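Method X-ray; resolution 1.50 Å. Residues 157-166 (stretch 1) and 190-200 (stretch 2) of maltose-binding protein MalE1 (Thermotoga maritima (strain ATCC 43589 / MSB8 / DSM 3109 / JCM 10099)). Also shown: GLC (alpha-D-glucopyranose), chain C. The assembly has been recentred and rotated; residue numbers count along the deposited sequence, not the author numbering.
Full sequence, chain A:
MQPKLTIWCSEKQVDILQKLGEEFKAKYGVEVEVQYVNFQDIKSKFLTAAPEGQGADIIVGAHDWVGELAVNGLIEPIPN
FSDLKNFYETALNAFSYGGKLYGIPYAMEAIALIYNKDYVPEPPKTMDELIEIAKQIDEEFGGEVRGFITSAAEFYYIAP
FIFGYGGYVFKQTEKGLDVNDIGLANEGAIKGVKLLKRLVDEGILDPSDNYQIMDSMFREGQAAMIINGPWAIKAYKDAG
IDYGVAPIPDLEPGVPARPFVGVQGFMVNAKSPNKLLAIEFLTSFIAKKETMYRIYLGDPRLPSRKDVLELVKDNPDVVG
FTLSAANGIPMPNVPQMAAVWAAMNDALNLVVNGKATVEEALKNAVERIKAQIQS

Stretch 1, residues 157-166: YIAPFIFGYG
Stretch 2 190-200: IKGVKLLKRLV

Two helical segments of one chain pack against each other without a single hydrogen bond between them. Residues 157-164 are helical, with a kink where the N atoms of Pro160 and Phe161 make no bond to the preceding turn; Phe161 N instead reaches Ile158 O at 2.9 Å, and regular spacing resumes with Ile162 N to Ile158 O (3.3 Å) and Phe163 N to Ala159 O (2.8 Å). The segment closes in a Schellman motif: Gly166 adopts phi/psi 113/4, and its N bonds Phe163 O at 3.0 Å, while the bond from Tyr165 N to Phe161 O (3.3 Å) is weak. Residues 190-200 form an uninterrupted helix. The axes approach to 7.2 Å, with 134° between their N-to-C directions, so the helices run roughly against each other; 504 Å² is buried, both sides summed.

Ile190 (chi1 m, chi2 t), first in the stretch but already within a helix that begins earlier in the chain, points away from the other helix. Lys191 points toward it, and its extended side chain, t at all four chi angles, lies over one face of the Tyr165 ring. Lys191 CG sits 3.7 Å from the centroid of the Tyr165 ring and 2° off its normal, a CH-pi contact made by the aliphatic part of the lysine while NZ is hydrogen-bonded elsewhere in the structure. Tyr165 (chi1 -82°, chi2 -64°) also brings CD2 to 3.7 Å from Gly192 N.

Gly192 marks the tightest backbone approach, its CA 4.3 Å from the CA of Ile162. Gly192 CA meets Phe161 O at 3.6 Å in a CA-H...O contact with an angle of 130° at the hydrogen. There is no room for a side chain here: an ideal CB on Gly192 would lie 2.5 Å from Phe161 O and 2.8 Å from Ile162 N, clashing with both. Val193 (chi1 t) points sideways, as does Ile162 (chi1 m, chi2 t), and the two meet through Val193 CG2 and Ile162 CG1 at 3.7 Å. Lys194, one residue on, takes no part in the contact.

Leu195 and Leu196, both chi1 t and chi2 p, point toward the first helix. Leu195 CD2 covers one face of the Phe161 ring, 3.7 Å from its centroid and 9° off the normal. Phe161 (chi1 -62°, chi2 -18°) is a knob set among Gly192, Leu195, Leu196 and Leu199. Leu196 packs against Ile158 (both chi angles m), with Leu196 CD1 3.8 Å from Ile158 CD1. The backbones have diverged by this point, the CA atoms of Leu196 and Ile158 being 7.4 Å apart, and side chains bridge the wider gap.

Lys197 and Arg198 lie out of reach. Leu199 (chi1 m, chi2 t) completes the pocket, placing CD1 3.9 Å from Phe161 CE2, and Val200 makes no contact. Tyr157 (chi1 m, chi2 -90°) is likewise uninvolved; its OH instead lies 3.1 Å from O5 of the bound glucopyranose.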

# COMPACT_ATOMS: atom_id res chain seq x y z
N TYR A 157 2.11 8.28 1.30
CA TYR A 157 3.18 8.27 2.30
C TYR A 157 3.09 9.42 3.30
O TYR A 157 3.67 9.32 4.40
CB TYR A 157 4.55 8.25 1.61
CG TYR A 157 4.73 6.95 0.86
CD1 TYR A 157 5.29 5.84 1.49
CD2 TYR A 157 4.28 6.81 -0.45
CE1 TYR A 157 5.39 4.63 0.83
CE2 TYR A 157 4.40 5.61 -1.11
CZ TYR A 157 4.97 4.53 -0.47
OH TYR A 157 5.08 3.33 -1.10
N ILE A 158 2.40 10.51 2.96
CA ILE A 158 2.20 11.62 3.88
C ILE A 158 0.90 11.47 4.67
O ILE A 158 0.71 12.14 5.69
CB ILE A 158 2.22 12.93 3.07
CG1 ILE A 158 3.50 13.02 2.24
CG2 ILE A 158 2.11 14.18 3.97
CD1 ILE A 158 4.77 12.86 3.04
N ALA A 159 0.01 10.58 4.23
CA ALA A 159 -1.22 10.32 4.98
C ALA A 159 -1.03 10.08 6.47
O ALA A 159 -1.90 10.55 7.23
CB ALA A 159 -2.00 9.16 4.33
N PRO A 160 -0.00 9.38 6.97
CA PRO A 160 0.09 9.21 8.42
C PRO A 160 0.11 10.54 9.16
O PRO A 160 -0.45 10.62 10.26
CB PRO A 160 1.40 8.42 8.62
CG PRO A 160 1.63 7.72 7.33
CD PRO A 160 1.09 8.66 6.28
N PHE A 161 0.70 11.59 8.57
CA PHE A 161 0.72 12.91 9.22
C PHE A 161 -0.64 13.57 9.13
O PHE A 161 -1.13 14.17 10.10
CB PHE A 161 1.73 13.84 8.55
CG PHE A 161 3.17 13.39 8.61
CD1 PHE A 161 3.61 12.44 9.53
CD2 PHE A 161 4.09 13.94 7.74
CE1 PHE A 161 4.93 12.06 9.56
CE2 PHE A 161 5.41 13.56 7.76
CZ PHE A 161 5.84 12.62 8.66
N ILE A 162 -1.24 13.52 7.94
CA ILE A 162 -2.55 14.12 7.70
C ILE A 162 -3.59 13.52 8.63
O ILE A 162 -4.37 14.23 9.28
CB ILE A 162 -2.91 13.94 6.21
CG1 ILE A 162 -1.98 14.80 5.35
CG2 ILE A 162 -4.41 14.18 5.95
CD1 ILE A 162 -2.04 14.49 3.89
N PHE A 163 -3.65 12.18 8.69
CA PHE A 163 -4.65 11.53 9.52
C PHE A 163 -4.32 11.64 11.00
O PHE A 163 -5.24 11.75 11.83
CB PHE A 163 -4.80 10.06 9.13
CG PHE A 163 -5.23 9.85 7.69
CD1 PHE A 163 -5.97 10.80 7.01
CD2 PHE A 163 -4.90 8.68 7.03
CE1 PHE A 163 -6.35 10.59 5.69
CE2 PHE A 163 -5.29 8.45 5.75
CZ PHE A 163 -6.01 9.41 5.06
N GLY A 164 -3.04 11.63 11.36
CA GLY A 164 -2.69 11.73 12.76
C GLY A 164 -3.24 12.99 13.40
O GLY A 164 -3.70 12.98 14.55
N TYR A 165 -3.26 14.09 12.66
CA TYR A 165 -3.74 15.35 13.21
C TYR A 165 -5.25 15.54 13.03
O TYR A 165 -5.78 16.57 13.47
CB TYR A 165 -2.96 16.53 12.62
CG TYR A 165 -1.62 16.80 13.28
CD1 TYR A 165 -1.56 17.20 14.61
CD2 TYR A 165 -0.43 16.69 12.58
CE1 TYR A 165 -0.35 17.46 15.23
CE2 TYR A 165 0.79 16.95 13.18
CZ TYR A 165 0.82 17.34 14.51
OH TYR A 165 2.01 17.60 15.15
N GLY A 166 -5.95 14.61 12.38
CA GLY A 166 -7.39 14.72 12.26
C GLY A 166 -7.92 14.95 10.86
O GLY A 166 -9.13 15.16 10.70
N ILE A 190 -4.11 20.33 7.37
CA ILE A 190 -3.18 21.44 7.21
C ILE A 190 -2.01 21.30 8.16
O ILE A 190 -0.86 21.49 7.76
CB ILE A 190 -3.92 22.77 7.37
CG1 ILE A 190 -4.84 22.98 6.17
CG2 ILE A 190 -2.93 23.92 7.54
CD1 ILE A 190 -5.82 24.15 6.31
N LYS A 191 -2.28 20.93 9.41
CA LYS A 191 -1.20 20.75 10.38
C LYS A 191 -0.28 19.60 9.98
O LYS A 191 0.95 19.69 10.11
CB LYS A 191 -1.79 20.51 11.77
CG LYS A 191 -0.78 20.63 12.90
CD LYS A 191 -1.46 20.87 14.24
CE LYS A 191 -0.44 21.24 15.31
NZ LYS A 191 -1.00 21.02 16.67
N GLY A 192 -0.86 18.52 9.43
CA GLY A 192 -0.05 17.40 8.99
C GLY A 192 0.82 17.74 7.79
O GLY A 192 1.98 17.32 7.72
N VAL A 193 0.27 18.47 6.82
CA VAL A 193 1.09 18.86 5.68
C VAL A 193 2.09 19.95 6.07
O VAL A 193 3.16 20.08 5.47
CB VAL A 193 0.18 19.26 4.50
CG1 VAL A 193 0.99 19.71 3.29
CG2 VAL A 193 -0.70 18.06 4.08
N LYS A 194 1.76 20.74 7.10
CA LYS A 194 2.75 21.68 7.62
C LYS A 194 3.92 20.96 8.26
O LYS A 194 5.04 21.49 8.25
CB LYS A 194 2.11 22.69 8.57
CG LYS A 194 1.31 23.75 7.84
CD LYS A 194 0.86 24.82 8.81
CE LYS A 194 0.10 25.94 8.10
NZ LYS A 194 0.82 26.44 6.89
N LEU A 195 3.69 19.77 8.84
CA LEU A 195 4.81 18.95 9.30
C LEU A 195 5.67 18.49 8.12
O LEU A 195 6.90 18.58 8.18
CB LEU A 195 4.29 17.77 10.13
CG LEU A 195 5.34 16.76 10.62
CD1 LEU A 195 6.31 17.44 11.57
CD2 LEU A 195 4.69 15.54 11.27
N LEU A 196 5.05 18.05 7.02
CA LEU A 196 5.82 17.72 5.83
C LEU A 196 6.65 18.91 5.38
O LEU A 196 7.84 18.78 5.07
CB LEU A 196 4.89 17.27 4.70
CG LEU A 196 5.51 17.17 3.30
CD1 LEU A 196 6.61 16.12 3.32
CD2 LEU A 196 4.44 16.85 2.28
N LYS A 197 6.04 20.10 5.37
CA LYS A 197 6.79 21.27 4.92
C LYS A 197 7.94 21.59 5.87
O LYS A 197 9.03 21.98 5.42
CB LYS A 197 5.86 22.48 4.74
CG LYS A 197 6.59 23.66 4.12
CD LYS A 197 5.67 24.77 3.65
CE LYS A 197 6.47 25.74 2.79
NZ LYS A 197 6.52 25.27 1.37
N ARG A 198 7.74 21.39 7.17
CA ARG A 198 8.83 21.56 8.13
C ARG A 198 10.00 20.64 7.80
O ARG A 198 11.16 21.06 7.80
CB ARG A 198 8.32 21.31 9.55
CG ARG A 198 9.39 21.50 10.62
CD ARG A 198 8.92 21.02 11.99
NE ARG A 198 10.04 20.88 12.92
CZ ARG A 198 9.96 20.23 14.08
NH1 ARG A 198 8.83 19.65 14.43
NH2 ARG A 198 11.02 20.15 14.88
N LEU A 199 9.71 19.37 7.48
CA LEU A 199 10.78 18.44 7.12
C LEU A 199 11.57 18.91 5.90
O LEU A 199 12.80 18.78 5.86
CB LEU A 199 10.18 17.06 6.85
CG LEU A 199 9.41 16.34 7.96
CD1 LEU A 199 9.04 14.95 7.47
CD2 LEU A 199 10.23 16.28 9.24
N VAL A 200 10.88 19.47 4.91
CA VAL A 200 11.55 20.00 3.73
C VAL A 200 12.33 21.26 4.09
O VAL A 200 13.50 21.42 3.72
CB VAL A 200 10.53 20.27 2.61
CG1 VAL A 200 11.20 20.91 1.41
CG2 VAL A 200 9.83 18.96 2.21
C1 GLC C . 2.37 0.33 -1.95
C2 GLC C . 1.03 0.05 -1.40
C3 GLC C . -0.03 0.55 -2.27
C4 GLC C . 0.12 2.04 -2.50
C5 GLC C . 1.53 2.41 -3.05
C6 GLC C . 1.78 3.82 -3.04
O2 GLC C . 0.89 -1.40 -1.34
O3 GLC C . -1.35 0.36 -1.65
O4 GLC C . -0.84 2.48 -3.53
O5 GLC C . 2.53 1.78 -2.09
O6 GLC C . 2.93 4.08 -3.83